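Local coordinates for aspartate aminotransferase, cytoplasmic (Schizosaccharomyces pombe 972h-, PDB 6JPK) that catalyses the pyridoxal 5'-phosphate-dependent transfer of an amino group from L-aspartate to 2-oxoglutarate, giving oxaloacetate and L-glutamate, and works as a homodimer, at the interface of chains A and B. Sequence-based numbering; all coordinates share one arbitrary frame. Chains: chain A/B, Aspartate aminotransferase, cytoplasmic.

Contact 1: the interface of chains A and B. Residues chain A 2-3, 7; chain B 244, 246, 269, 272, 276.
The carboxylate of B:Asp246 faces the first modelled residues of the other subunit and takes one backbone N-H with each oxygen. A:Ser2 N lies 2.6 Å from B:Asp246 OD1, and A:Asp3 N gives a nearly straight bond of 3.0 Å to B:Asp246 OD2. Both nitrogens approach on the syn sides, somewhat out of the carboxylate plane, so an aspartate suits the place: its short, forked end spans two successive backbone nitrogens. CG of B:Asp246 sits between its own backbone N and carbonyl carbon (chi1 44°), which turns the fork toward the incoming chain. From within chain B, the phenol OH of B:Tyr269 donates to B:Asp246 OD1 at 2.7 Å, on the anti side but from the same face as A:Ser2 N, and this second-shell bond should limit rotation of the carboxylate.

B:Lys272 runs across the side chain of A:Asp3 at about a right angle. Its aliphatic part does the touching: B:Lys272 CE lies 3.6 Å from A:Asp3 CG, and B:Lys272 CD packs 3.7 Å from CB of A:Ser2. The ammonium B:Lys272 NZ lies 4.2 Å from OD1 of A:Asp3, too far for a salt bridge, but its charge may still ease the meeting of two acidic side chains, whose carboxylate planes stand 45° apart. Farther along, the small methyl CB of A:Ala7 rests 3.6 Å from OG1 of B:Thr276, near the start of helix 274-289. Together these contacts fasten the N-terminal arm of one subunit onto its neighbour and thereby support the homodimer.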
loop_
_atom_site.group_PDB
_atom_site.type_symbol
_atom_site.label_atom_id
_atom_site.label_comp_id
_atom_site.label_asym_id
_atom_site.label_seq_id
_atom_site.Cartn_x
_atom_site.Cartn_y
_atom_site.Cartn_z
ATOM N N SER A 2 16.518 -4.718 21.211
ATOM C CA SER A 2 16.716 -5.116 22.615
ATOM C C SER A 2 18.154 -5.488 22.957
ATOM O O SER A 2 18.639 -5.152 24.037
ATOM C CB SER A 2 15.841 -6.284 22.987
ATOM O OG SER A 2 15.973 -6.523 24.380
ATOM N N ASP A 3 18.827 -6.216 22.066
ATOM C CA ASP A 3 20.269 -6.031 21.981
ATOM C C ASP A 3 20.615 -4.753 21.224
ATOM O O ASP A 3 21.796 -4.444 21.040
ATOM C CB ASP A 3 20.932 -7.239 21.317
ATOM C CG ASP A 3 20.691 -8.532 22.080
ATOM O OD1 ASP A 3 20.017 -9.426 21.525
ATOM O OD2 ASP A 3 21.164 -8.650 23.233
ATOM N N ALA A 7 14.030 -1.864 23.680
ATOM C CA ALA A 7 13.271 -1.859 24.923
ATOM C C ALA A 7 13.166 -0.471 25.540
ATOM O O ALA A 7 12.325 -0.272 26.419
ATOM C CB ALA A 7 13.897 -2.827 25.931
ATOM N N ASN B 244 19.827 -16.030 19.535
ATOM C CA ASN B 244 19.151 -15.245 20.572
ATOM C C ASN B 244 19.465 -13.752 20.471
ATOM O O ASN B 244 19.821 -13.098 21.458
ATOM C CB ASN B 244 19.493 -15.775 21.964
ATOM C CG ASN B 244 19.012 -17.181 22.171
ATOM O OD1 ASN B 244 17.807 -17.433 22.199
ATOM N ND2 ASN B 244 19.947 -18.115 22.321
ATOM N N ASP B 246 17.458 -10.264 18.750
ATOM C CA ASP B 246 16.273 -9.809 18.039
ATOM C C ASP B 246 16.663 -9.332 16.637
ATOM O O ASP B 246 17.798 -8.912 16.386
ATOM C CB ASP B 246 15.502 -8.735 18.834
ATOM C CG ASP B 246 16.395 -7.653 19.472
ATOM O OD1 ASP B 246 16.004 -6.458 19.418
ATOM O OD2 ASP B 246 17.450 -7.984 20.053
ATOM N N TYR B 269 9.141 -8.385 13.272
ATOM C CA TYR B 269 10.213 -8.122 14.220
ATOM C C TYR B 269 10.172 -9.228 15.260
ATOM O O TYR B 269 9.149 -9.412 15.932
ATOM C CB TYR B 269 10.069 -6.743 14.868
ATOM C CG TYR B 269 10.948 -6.564 16.078
ATOM C CD1 TYR B 269 12.319 -6.446 15.949
ATOM C CD2 TYR B 269 10.402 -6.513 17.358
ATOM C CE1 TYR B 269 13.131 -6.291 17.063
ATOM C CE2 TYR B 269 11.204 -6.360 18.471
ATOM C CZ TYR B 269 12.568 -6.248 18.323
ATOM O OH TYR B 269 13.375 -6.094 19.440
ATOM N N LYS B 272 12.904 -10.257 21.718
ATOM C CA LYS B 272 13.351 -11.088 22.824
ATOM C C LYS B 272 12.241 -11.363 23.832
ATOM O O LYS B 272 12.318 -12.363 24.555
ATOM C CB LYS B 272 14.531 -10.422 23.551
ATOM C CG LYS B 272 15.832 -10.409 22.760
ATOM C CD LYS B 272 16.970 -9.796 23.567
ATOM C CE LYS B 272 18.206 -10.677 23.534
ATOM N NZ LYS B 272 17.971 -11.995 24.160
ATOM N N THR B 276 8.840 -5.781 24.566
ATOM C CA THR B 276 9.432 -5.027 23.466
ATOM C C THR B 276 8.682 -5.279 22.169
ATOM O O THR B 276 8.502 -4.361 21.359
ATOM C CB THR B 276 10.901 -5.393 23.333
ATOM O OG1 THR B 276 11.531 -5.174 24.602
ATOM C CG2 THR B 276 11.588 -4.539 22.269
#

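Contact 2: the interface of chains A and B. Residues chain A 66-68, 298, 301; chain B 53, 262, 298.
Hydrogen bonds from A:His68 and A:Arg301 converge on OE2 of B:Glu262. B:Glu262 OE2 accepts from ND1 of A:His68 at 2.7 Å, in the plane of the imidazole and almost straight (175° at H), on the anti side of the carboxylate. From the syn side A:Arg301 reaches B:Glu262 OE2 end-on, with NH2 at 3.0 Å and NH1 at 3.2 Å, forming a salt bridge; the guanidinium plane stands steeply to the carboxylate. Glutamate suits the place because its chain, bent at chi2 (-55°), carries an anion to both donors. A glutamine here would probably leave the charge of A:Arg301 without its mate and weaken the hold on A:His68.

A water links the other oxygen, OE1, to the backbone N of A:Tyr298.

Aromatic contacts lie alongside. The two Tyr298 rings, one from each chain, stack nearly parallel, 8° between planes and 4.0 Å between centroids, though their side chains arrive at about a right angle. Flat, broad rings suit such a self-contact across a two-fold axis. CE1 of A:His68 meets the edge of the B:Tyr298 ring, 3.6 Å from its CE1, while within chain A, CE1 of A:Phe66 lies over the rim of one face of the A:Arg301 guanidinium. Polar clasp and stacked rings together join the subunits at the centre of the homodimer.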
loop_
_atom_site.group_PDB
_atom_site.type_symbol
_atom_site.label_atom_id
_atom_site.label_comp_id
_atom_site.label_asym_id
_atom_site.label_seq_id
_atom_site.Cartn_x
_atom_site.Cartn_y
_atom_site.Cartn_z
ATOM N N PHE A 66 -8.069 -12.673 -16.758
ATOM C CA PHE A 66 -7.929 -12.389 -15.335
ATOM C C PHE A 66 -6.689 -13.084 -14.780
ATOM O O PHE A 66 -6.450 -14.256 -15.070
ATOM C CB PHE A 66 -9.182 -12.851 -14.590
ATOM C CG PHE A 66 -9.082 -12.725 -13.097
ATOM C CD1 PHE A 66 -9.255 -11.495 -12.482
ATOM C CD2 PHE A 66 -8.813 -13.835 -12.310
ATOM C CE1 PHE A 66 -9.161 -11.375 -11.103
ATOM C CE2 PHE A 66 -8.719 -13.717 -10.921
ATOM C CZ PHE A 66 -8.898 -12.490 -10.324
ATOM N N ASN A 67 -5.892 -12.368 -13.987
ATOM C CA ASN A 67 -4.715 -12.973 -13.365
ATOM C C ASN A 67 -4.295 -12.102 -12.184
ATOM O O ASN A 67 -4.967 -11.127 -11.838
ATOM C CB ASN A 67 -3.579 -13.159 -14.385
ATOM C CG ASN A 67 -3.129 -11.847 -15.013
ATOM O OD1 ASN A 67 -3.115 -10.800 -14.366
ATOM N ND2 ASN A 67 -2.757 -11.901 -16.277
ATOM N N HIS A 68 -3.173 -12.461 -11.558
ATOM C CA HIS A 68 -2.684 -11.740 -10.388
ATOM C C HIS A 68 -1.326 -11.084 -10.654
ATOM O O HIS A 68 -0.567 -10.805 -9.714
ATOM C CB HIS A 68 -2.617 -12.666 -9.167
ATOM C CG HIS A 68 -3.933 -13.297 -8.815
ATOM N ND1 HIS A 68 -5.015 -12.567 -8.364
ATOM C CD2 HIS A 68 -4.348 -14.586 -8.870
ATOM C CE1 HIS A 68 -6.038 -13.380 -8.154
ATOM N NE2 HIS A 68 -5.660 -14.610 -8.455
ATOM N N TYR A 298 -6.826 -5.909 -7.279
ATOM C CA TYR A 298 -8.172 -6.480 -7.218
ATOM C C TYR A 298 -9.254 -5.403 -7.220
ATOM O O TYR A 298 -10.194 -5.451 -8.020
ATOM C CB TYR A 298 -8.296 -7.359 -5.973
ATOM C CG TYR A 298 -9.701 -7.842 -5.662
ATOM C CD1 TYR A 298 -10.239 -8.941 -6.310
ATOM C CD2 TYR A 298 -10.473 -7.210 -4.691
ATOM C CE1 TYR A 298 -11.523 -9.401 -6.013
ATOM C CE2 TYR A 298 -11.751 -7.653 -4.387
ATOM C CZ TYR A 298 -12.269 -8.752 -5.048
ATOM O OH TYR A 298 -13.538 -9.191 -4.749
ATOM N N ARG A 301 -9.427 -3.440 -10.659
ATOM C CA ARG A 301 -10.130 -4.129 -11.737
ATOM C C ARG A 301 -11.635 -3.976 -11.575
ATOM O O ARG A 301 -12.351 -3.757 -12.553
ATOM C CB ARG A 301 -9.738 -5.611 -11.776
ATOM C CG ARG A 301 -8.303 -5.886 -12.222
ATOM C CD ARG A 301 -8.012 -7.407 -12.316
ATOM N NE ARG A 301 -8.287 -8.077 -11.051
ATOM C CZ ARG A 301 -7.368 -8.639 -10.258
ATOM N NH1 ARG A 301 -6.075 -8.654 -10.591
ATOM N NH2 ARG A 301 -7.756 -9.215 -9.123
ATOM N N VAL B 53 -4.313 -21.437 -5.275
ATOM C CA VAL B 53 -4.774 -20.058 -5.104
ATOM C C VAL B 53 -6.137 -19.867 -5.754
ATOM O O VAL B 53 -7.018 -19.202 -5.196
ATOM C CB VAL B 53 -3.743 -19.066 -5.668
ATOM C CG1 VAL B 53 -4.373 -17.673 -5.831
ATOM C CG2 VAL B 53 -2.530 -19.007 -4.761
ATOM N N GLU B 262 -1.639 -8.476 -6.202
ATOM C CA GLU B 262 -2.515 -8.265 -5.052
ATOM C C GLU B 262 -1.769 -7.721 -3.844
ATOM O O GLU B 262 -2.418 -7.289 -2.885
ATOM C CB GLU B 262 -3.244 -9.558 -4.673
ATOM C CG GLU B 262 -3.842 -10.315 -5.869
ATOM C CD GLU B 262 -4.802 -9.486 -6.748
ATOM O OE1 GLU B 262 -5.256 -8.396 -6.350
ATOM O OE2 GLU B 262 -5.118 -9.944 -7.862
ATOM N N TYR B 298 -7.665 -8.664 -0.054
ATOM C CA TYR B 298 -7.958 -9.801 -0.938
ATOM C C TYR B 298 -6.850 -10.850 -0.909
ATOM O O TYR B 298 -7.101 -12.035 -0.649
ATOM C CB TYR B 298 -8.182 -9.299 -2.366
ATOM C CG TYR B 298 -8.363 -10.370 -3.435
ATOM C CD1 TYR B 298 -7.372 -10.596 -4.389
ATOM C CD2 TYR B 298 -9.525 -11.116 -3.519
ATOM C CE1 TYR B 298 -7.526 -11.543 -5.382
ATOM C CE2 TYR B 298 -9.695 -12.080 -4.513
ATOM C CZ TYR B 298 -8.686 -12.283 -5.450
ATOM O OH TYR B 298 -8.816 -13.229 -6.456
HETATM O O HOH W 1 -5.334 -6.739 -4.592
#

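Contact 3: the interface of chains A and B. Residues chain A 278, 282-283, 286; chain B 9-12.
Two hydrogen bonds tie helix 274-289 of chain A to the extended segment B:Ile9 to B:Ala12. The hydroxyl OG of A:Ser282 accepts the backbone N-H of B:Ala12 at 2.9 Å; a chi1 of 70° tucks this oxygen between its own backbone N and carbonyl carbon, facing the passing segment. A small hydroxyl suits the place, since it lets the neighbouring backbone come close to the helix. One residue along, the amide NE2 of A:Gln283 donates to the carbonyl O of the poorly ordered B:Glu10 at 3.0 Å. That oxygen lies near the amide plane and is met almost in line with its C=O, at 171°. The bend at chi2 (-62°) folds the glutamine chain, whose length lets it reach a backbone carbonyl. Since the partners are main-chain atoms, these bonds probably depend on the course of the segment more than on its sequence.

Apolar contacts fill in around them. CG of A:Gln283 packs 3.8 Å from CG2 of B:Ile9, the two side chains crossing at a slant. CG of B:Glu11, also poorly ordered, lies beside CB of A:Ser282, so its methylene part does the touching. The small side chain of B:Ala12 fits tightly against the helix: its CB lies 3.4 Å from the terminal methyl CD1 of A:Ile286.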
loop_
_atom_site.group_PDB
_atom_site.type_symbol
_atom_site.label_atom_id
_atom_site.label_comp_id
_atom_site.label_asym_id
_atom_site.label_seq_id
_atom_site.Cartn_x
_atom_site.Cartn_y
_atom_site.Cartn_z
ATOM N N ASN A 278 3.965 15.206 -17.362
ATOM C CA ASN A 278 4.895 14.086 -17.439
ATOM C C ASN A 278 6.088 14.256 -16.506
ATOM O O ASN A 278 6.571 13.266 -15.950
ATOM C CB ASN A 278 5.328 13.886 -18.885
ATOM C CG ASN A 278 4.213 13.282 -19.716
ATOM O OD1 ASN A 278 3.554 12.336 -19.277
ATOM N ND2 ASN A 278 3.954 13.854 -20.882
ATOM N N SER A 282 6.644 11.372 -13.596
ATOM C CA SER A 282 7.883 10.609 -13.462
ATOM C C SER A 282 8.406 10.637 -12.028
ATOM O O SER A 282 8.948 9.636 -11.533
ATOM C CB SER A 282 8.942 11.140 -14.439
ATOM O OG SER A 282 9.424 12.426 -14.061
ATOM N N GLN A 283 8.260 11.778 -11.342
ATOM C CA GLN A 283 8.715 11.874 -9.960
ATOM C C GLN A 283 7.790 11.146 -8.997
ATOM O O GLN A 283 8.258 10.602 -7.986
ATOM C CB GLN A 283 8.839 13.343 -9.549
ATOM C CG GLN A 283 9.896 14.088 -10.324
ATOM C CD GLN A 283 11.279 13.506 -10.108
ATOM O OE1 GLN A 283 11.533 12.829 -9.103
ATOM N NE2 GLN A 283 12.178 13.757 -11.053
ATOM N N ILE A 286 8.775 7.589 -8.816
ATOM C CA ILE A 286 9.922 7.334 -7.943
ATOM C C ILE A 286 9.461 7.116 -6.507
ATOM O O ILE A 286 9.892 6.169 -5.837
ATOM C CB ILE A 286 10.938 8.484 -8.043
ATOM C CG1 ILE A 286 11.575 8.495 -9.435
ATOM C CG2 ILE A 286 11.998 8.360 -6.939
ATOM C CD1 ILE A 286 12.535 9.638 -9.637
ATOM N N ILE B 9 10.894 21.160 -12.749
ATOM C CA ILE B 9 11.323 19.811 -12.400
ATOM C C ILE B 9 11.892 19.116 -13.633
ATOM O O ILE B 9 11.365 19.256 -14.742
ATOM C CB ILE B 9 10.133 19.039 -11.807
ATOM C CG1 ILE B 9 9.770 19.609 -10.436
ATOM C CG2 ILE B 9 10.418 17.559 -11.737
ATOM C CD1 ILE B 9 8.486 19.014 -9.875
ATOM N N GLU B 10 12.987 18.380 -13.455
ATOM C CA GLU B 10 13.506 17.526 -14.515
ATOM C C GLU B 10 12.826 16.162 -14.464
ATOM O O GLU B 10 12.707 15.551 -13.395
ATOM C CB GLU B 10 15.022 17.371 -14.405
ATOM C CG GLU B 10 15.791 18.529 -15.023
ATOM C CD GLU B 10 17.294 18.372 -14.905
ATOM O OE1 GLU B 10 17.742 17.417 -14.237
ATOM O OE2 GLU B 10 18.028 19.208 -15.477
ATOM N N GLU B 11 12.357 15.710 -15.621
ATOM C CA GLU B 11 11.704 14.415 -15.715
ATOM C C GLU B 11 12.704 13.317 -15.382
ATOM O O GLU B 11 13.823 13.305 -15.901
ATOM C CB GLU B 11 11.134 14.228 -17.121
ATOM C CG GLU B 11 10.248 13.007 -17.285
ATOM C CD GLU B 11 9.547 12.964 -18.637
ATOM O OE1 GLU B 11 8.848 11.966 -18.916
ATOM O OE2 GLU B 11 9.694 13.923 -19.424
ATOM N N ALA B 12 12.315 12.413 -14.486
ATOM C CA ALA B 12 13.186 11.297 -14.147
ATOM C C ALA B 12 13.362 10.373 -15.353
ATOM O O ALA B 12 12.461 10.216 -16.181
ATOM C CB ALA B 12 12.616 10.523 -12.965
#

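Contact 1 and contact 3 both involve the N-terminal arm of one subunit and helix 274-289 of the other, with chain roles exchanged: A:Ala7 meets B:Thr276 in the former, while B:Ile9 to B:Ala12 run along A:Ser282 and A:Gln283 in the latter. By the two-fold symmetry, each arm therefore follows its partner's helix through successive contacts. Their C-alpha centres, as given, are about 41 Å apart. Contact 2, about 36 Å from contact 1 and 29 Å from contact 3, instead brings together helix 297-308 of chain A and its copy in chain B, 297-307. Exchanged arms thus supplement a central junction in holding the homodimer together.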